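Local coordinates for protein VP5 (Halorubrum pleomorphic virus 2, PDB 6QGI) that probably drives fusion of the viral envelope with the membrane of its haloarchaeal host, as a glycosylated envelope protein, at residues A[3-15]-A[432-444]. Numbering follows the deposited sequence.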
loop_
_atom_site.group_PDB
_atom_site.type_symbol
_atom_site.label_atom_id
_atom_site.label_comp_id
_atom_site.label_asym_id
_atom_site.label_seq_id
_atom_site.Cartn_x
_atom_site.Cartn_y
_atom_site.Cartn_z
ATOM N N PRO A 3 6.881 -1.326 -13.890
ATOM C CA PRO A 3 7.075 -0.497 -12.683
ATOM C C PRO A 3 8.268 -0.982 -11.845
ATOM O O PRO A 3 8.402 -2.183 -11.600
ATOM C CB PRO A 3 5.748 -0.637 -11.931
ATOM C CG PRO A 3 5.168 -1.921 -12.398
ATOM C CD PRO A 3 5.640 -2.126 -13.810
ATOM N N LEU A 4 9.164 -0.038 -11.460
ATOM C CA LEU A 4 10.384 -0.262 -10.668
ATOM C C LEU A 4 10.082 -0.978 -9.349
ATOM O O LEU A 4 10.747 -1.956 -9.025
ATOM C CB LEU A 4 11.068 1.104 -10.393
ATOM C CG LEU A 4 12.305 1.149 -9.471
ATOM C CD1 LEU A 4 13.491 0.406 -10.081
ATOM C CD2 LEU A 4 12.696 2.578 -9.144
ATOM N N VAL A 5 9.093 -0.481 -8.593
ATOM C CA VAL A 5 8.691 -1.045 -7.308
ATOM C C VAL A 5 8.077 -2.440 -7.522
ATOM O O VAL A 5 8.481 -3.392 -6.846
ATOM C CB VAL A 5 7.728 -0.083 -6.564
ATOM C CG1 VAL A 5 7.108 -0.742 -5.334
ATOM C CG2 VAL A 5 8.437 1.213 -6.189
ATOM N N GLY A 6 7.135 -2.538 -8.456
ATOM C CA GLY A 6 6.423 -3.773 -8.759
ATOM C C GLY A 6 7.239 -4.910 -9.335
ATOM O O GLY A 6 7.045 -6.061 -8.932
ATOM N N VAL A 7 8.145 -4.609 -10.284
ATOM C CA VAL A 7 8.945 -5.633 -10.961
ATOM C C VAL A 7 10.397 -5.635 -10.460
ATOM O O VAL A 7 10.888 -6.691 -10.037
ATOM C CB VAL A 7 8.877 -5.486 -12.505
ATOM C CG1 VAL A 7 9.672 -6.586 -13.201
ATOM C CG2 VAL A 7 7.429 -5.474 -12.997
ATOM N N GLY A 8 11.063 -4.480 -10.539
ATOM C CA GLY A 8 12.462 -4.330 -10.147
ATOM C C GLY A 8 12.758 -4.668 -8.703
ATOM O O GLY A 8 13.758 -5.327 -8.416
ATOM N N LEU A 9 11.883 -4.236 -7.786
ATOM C CA LEU A 9 12.082 -4.477 -6.362
ATOM C C LEU A 9 11.187 -5.598 -5.842
ATOM O O LEU A 9 11.331 -5.982 -4.679
ATOM C CB LEU A 9 11.851 -3.182 -5.554
ATOM C CG LEU A 9 12.603 -1.921 -6.025
ATOM C CD1 LEU A 9 12.047 -0.674 -5.372
ATOM C CD2 LEU A 9 14.112 -2.039 -5.805
ATOM N N ALA A 10 10.288 -6.148 -6.704
ATOM C CA ALA A 10 9.318 -7.207 -6.370
ATOM C C ALA A 10 8.565 -6.804 -5.094
ATOM O O ALA A 10 8.361 -7.602 -4.178
ATOM C CB ALA A 10 10.021 -8.556 -6.211
ATOM N N ALA A 11 8.198 -5.517 -5.040
ATOM C CA ALA A 11 7.564 -4.872 -3.906
ATOM C C ALA A 11 6.205 -4.251 -4.280
ATOM O O ALA A 11 5.708 -4.452 -5.390
ATOM C CB ALA A 11 8.502 -3.799 -3.359
ATOM N N GLY A 12 5.608 -3.540 -3.328
ATOM C CA GLY A 12 4.350 -2.833 -3.512
ATOM C C GLY A 12 4.450 -1.424 -2.976
ATOM O O GLY A 12 5.193 -1.181 -2.024
ATOM N N ALA A 13 3.729 -0.478 -3.594
ATOM C CA ALA A 13 3.695 0.905 -3.115
ATOM C C ALA A 13 2.933 0.940 -1.780
ATOM O O ALA A 13 2.089 0.070 -1.537
ATOM C CB ALA A 13 3.041 1.804 -4.149
ATOM N N VAL A 14 3.269 1.880 -0.888
ATOM C CA VAL A 14 2.605 1.916 0.415
ATOM C C VAL A 14 1.877 3.272 0.601
ATOM O O VAL A 14 2.485 4.346 0.477
ATOM C CB VAL A 14 3.586 1.589 1.580
ATOM C CG1 VAL A 14 2.897 1.678 2.944
ATOM C CG2 VAL A 14 4.213 0.208 1.388
ATOM N N GLY A 15 0.573 3.185 0.874
ATOM C CA GLY A 15 -0.307 4.312 1.169
ATOM C C GLY A 15 -1.165 3.944 2.362
ATOM O O GLY A 15 -2.049 3.099 2.239
ATOM N N THR A 432 16.023 13.650 -5.024
ATOM C CA THR A 432 15.786 12.483 -4.164
ATOM C C THR A 432 14.344 12.011 -4.344
ATOM O O THR A 432 13.441 12.835 -4.495
ATOM C CB THR A 432 16.060 12.806 -2.682
ATOM O OG1 THR A 432 15.142 13.810 -2.248
ATOM C CG2 THR A 432 17.507 13.225 -2.411
ATOM N N GLN A 433 14.135 10.695 -4.343
ATOM C CA GLN A 433 12.819 10.082 -4.477
ATOM C C GLN A 433 12.592 9.098 -3.337
ATOM O O GLN A 433 12.484 7.892 -3.564
ATOM C CB GLN A 433 12.662 9.395 -5.844
ATOM C CG GLN A 433 12.493 10.344 -7.013
ATOM C CD GLN A 433 11.996 9.643 -8.256
ATOM O OE1 GLN A 433 12.116 8.421 -8.417
ATOM N NE2 GLN A 433 11.421 10.418 -9.168
ATOM N N TYR A 434 12.544 9.621 -2.097
ATOM C CA TYR A 434 12.308 8.816 -0.904
ATOM C C TYR A 434 10.882 8.292 -0.925
ATOM O O TYR A 434 9.950 9.063 -1.165
ATOM C CB TYR A 434 12.570 9.625 0.368
ATOM C CG TYR A 434 14.035 9.778 0.709
ATOM C CD1 TYR A 434 14.689 8.840 1.502
ATOM C CD2 TYR A 434 14.766 10.868 0.254
ATOM C CE1 TYR A 434 16.034 8.987 1.839
ATOM C CE2 TYR A 434 16.115 11.019 0.572
ATOM C CZ TYR A 434 16.748 10.076 1.367
ATOM O OH TYR A 434 18.082 10.218 1.683
ATOM N N GLU A 435 10.719 6.972 -0.745
ATOM C CA GLU A 435 9.421 6.295 -0.762
ATOM C C GLU A 435 9.440 5.078 0.148
ATOM O O GLU A 435 10.511 4.528 0.406
ATOM C CB GLU A 435 9.056 5.845 -2.193
ATOM C CG GLU A 435 8.955 6.950 -3.233
ATOM C CD GLU A 435 8.807 6.503 -4.674
ATOM O OE1 GLU A 435 9.058 7.335 -5.575
ATOM O OE2 GLU A 435 8.443 5.327 -4.900
ATOM N N THR A 436 8.253 4.641 0.604
ATOM C CA THR A 436 8.086 3.440 1.422
ATOM C C THR A 436 7.442 2.370 0.556
ATOM O O THR A 436 6.390 2.599 -0.047
ATOM C CB THR A 436 7.281 3.726 2.691
ATOM O OG1 THR A 436 7.947 4.735 3.442
ATOM C CG2 THR A 436 7.093 2.484 3.562
ATOM N N ILE A 437 8.097 1.208 0.481
ATOM C CA ILE A 437 7.649 0.058 -0.302
ATOM C C ILE A 437 7.415 -1.133 0.630
ATOM O O ILE A 437 8.038 -1.214 1.686
ATOM C CB ILE A 437 8.654 -0.287 -1.446
ATOM C CG1 ILE A 437 10.061 -0.647 -0.901
ATOM C CG2 ILE A 437 8.727 0.855 -2.467
ATOM C CD1 ILE A 437 10.955 -1.422 -1.819
ATOM N N GLN A 438 6.506 -2.044 0.255
ATOM C CA GLN A 438 6.276 -3.254 1.039
ATOM C C GLN A 438 7.007 -4.388 0.338
ATOM O O GLN A 438 6.699 -4.678 -0.815
ATOM C CB GLN A 438 4.779 -3.558 1.220
ATOM C CG GLN A 438 4.536 -4.784 2.099
ATOM C CD GLN A 438 3.084 -5.134 2.275
ATOM O OE1 GLN A 438 2.272 -4.305 2.667
ATOM N NE2 GLN A 438 2.734 -6.382 2.012
ATOM N N LEU A 439 7.980 -5.012 1.018
ATOM C CA LEU A 439 8.767 -6.105 0.450
ATOM C C LEU A 439 7.953 -7.388 0.427
ATOM O O LEU A 439 7.501 -7.847 1.474
ATOM C CB LEU A 439 10.078 -6.300 1.232
ATOM C CG LEU A 439 10.962 -5.057 1.372
ATOM C CD1 LEU A 439 12.085 -5.287 2.350
ATOM C CD2 LEU A 439 11.536 -4.623 0.031
ATOM N N GLN A 440 7.729 -7.936 -0.778
ATOM C CA GLN A 440 6.953 -9.158 -1.009
ATOM C C GLN A 440 7.888 -10.310 -1.335
ATOM O O GLN A 440 7.744 -11.410 -0.780
ATOM C CB GLN A 440 5.950 -8.959 -2.165
ATOM C CG GLN A 440 5.283 -7.587 -2.250
ATOM C CD GLN A 440 4.173 -7.381 -1.249
ATOM O OE1 GLN A 440 3.825 -8.263 -0.451
ATOM N NE2 GLN A 440 3.587 -6.194 -1.278
ATOM N N GLY A 441 8.841 -10.038 -2.226
ATOM C CA GLY A 441 9.834 -11.000 -2.674
ATOM C C GLY A 441 11.056 -11.039 -1.785
ATOM O O GLY A 441 11.324 -10.086 -1.044
ATOM N N SER A 442 11.814 -12.146 -1.885
ATOM C CA SER A 442 13.027 -12.395 -1.125
ATOM C C SER A 442 14.110 -11.354 -1.413
ATOM O O SER A 442 14.180 -10.790 -2.510
ATOM C CB SER A 442 13.552 -13.793 -1.402
ATOM O OG SER A 442 12.724 -14.788 -0.826
ATOM N N PHE A 443 14.918 -11.078 -0.388
ATOM C CA PHE A 443 15.980 -10.081 -0.396
ATOM C C PHE A 443 17.080 -10.460 0.594
ATOM O O PHE A 443 16.812 -11.126 1.598
ATOM C CB PHE A 443 15.404 -8.684 -0.045
ATOM C CG PHE A 443 14.852 -8.564 1.359
ATOM C CD1 PHE A 443 13.540 -8.938 1.646
ATOM C CD2 PHE A 443 15.648 -8.102 2.401
ATOM C CE1 PHE A 443 13.043 -8.861 2.954
ATOM C CE2 PHE A 443 15.150 -8.024 3.704
ATOM C CZ PHE A 443 13.847 -8.394 3.970
ATOM N N THR A 444 18.302 -9.985 0.335
ATOM C CA THR A 444 19.453 -10.243 1.193
ATOM C C THR A 444 20.037 -8.914 1.671
ATOM O O THR A 444 20.260 -8.016 0.861
ATOM C CB THR A 444 20.499 -11.098 0.442
ATOM O OG1 THR A 444 19.847 -12.186 -0.222
ATOM C CG2 THR A 444 21.600 -11.624 1.360
HETATM O O HOH W 1 10.630 -7.459 -2.066
HETATM O O HOH W 2 5.148 3.909 -2.279
#
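Strand 11-13 runs antiparallel to strand 434-439, and Gly12 and Gln438 form the hydrogen-bonded pair between them, Gln438 N giving to Gly12 O at 2.8 Å and Gly12 N to Gln438 O at 3.0 Å. The N-terminal segment thus adds a short edge strand to the beta region, with strand 343-355 paired along the other edge of 434-439. The strand directions differ by 137° rather than 180°, so the two are splayed, and the pairing frays towards Val14, whose N makes a weak bond to Thr436 O; water 2 bridges the same two atoms. At the other end the chain turns through Ala10, which has positive phi just after helix 4-8, and Ala10 O takes a bond from Gly441 N.

Ile437 carries the apolar side of the contact. With CG1 set between its own backbone N and carbonyl carbon (chi1 60°), its two arms part: CG2 sits against both methyls of Val5, 3.7 Å from CG1 of that valine, while CD1 reaches Ala11 CB and Leu9 CD1. The Leu9 and Ile437 side chains cross at about a right angle, and Leu314 of strand 312-320 touches both, continuing this apolar layer into the fold.

On the face with Gln438, Val14 CG2 packs 3.8 Å from Gln438 CB. The extended Gln438 chain carries its amide away from the N-terminal strand, where NE2 gives weak bonds to Gln440 OE1 and Asp61 O. Gln440 bends back at chi2 (-77°), bringing its NE2 over glycine backbone, 3.9 Å from Gly12 N.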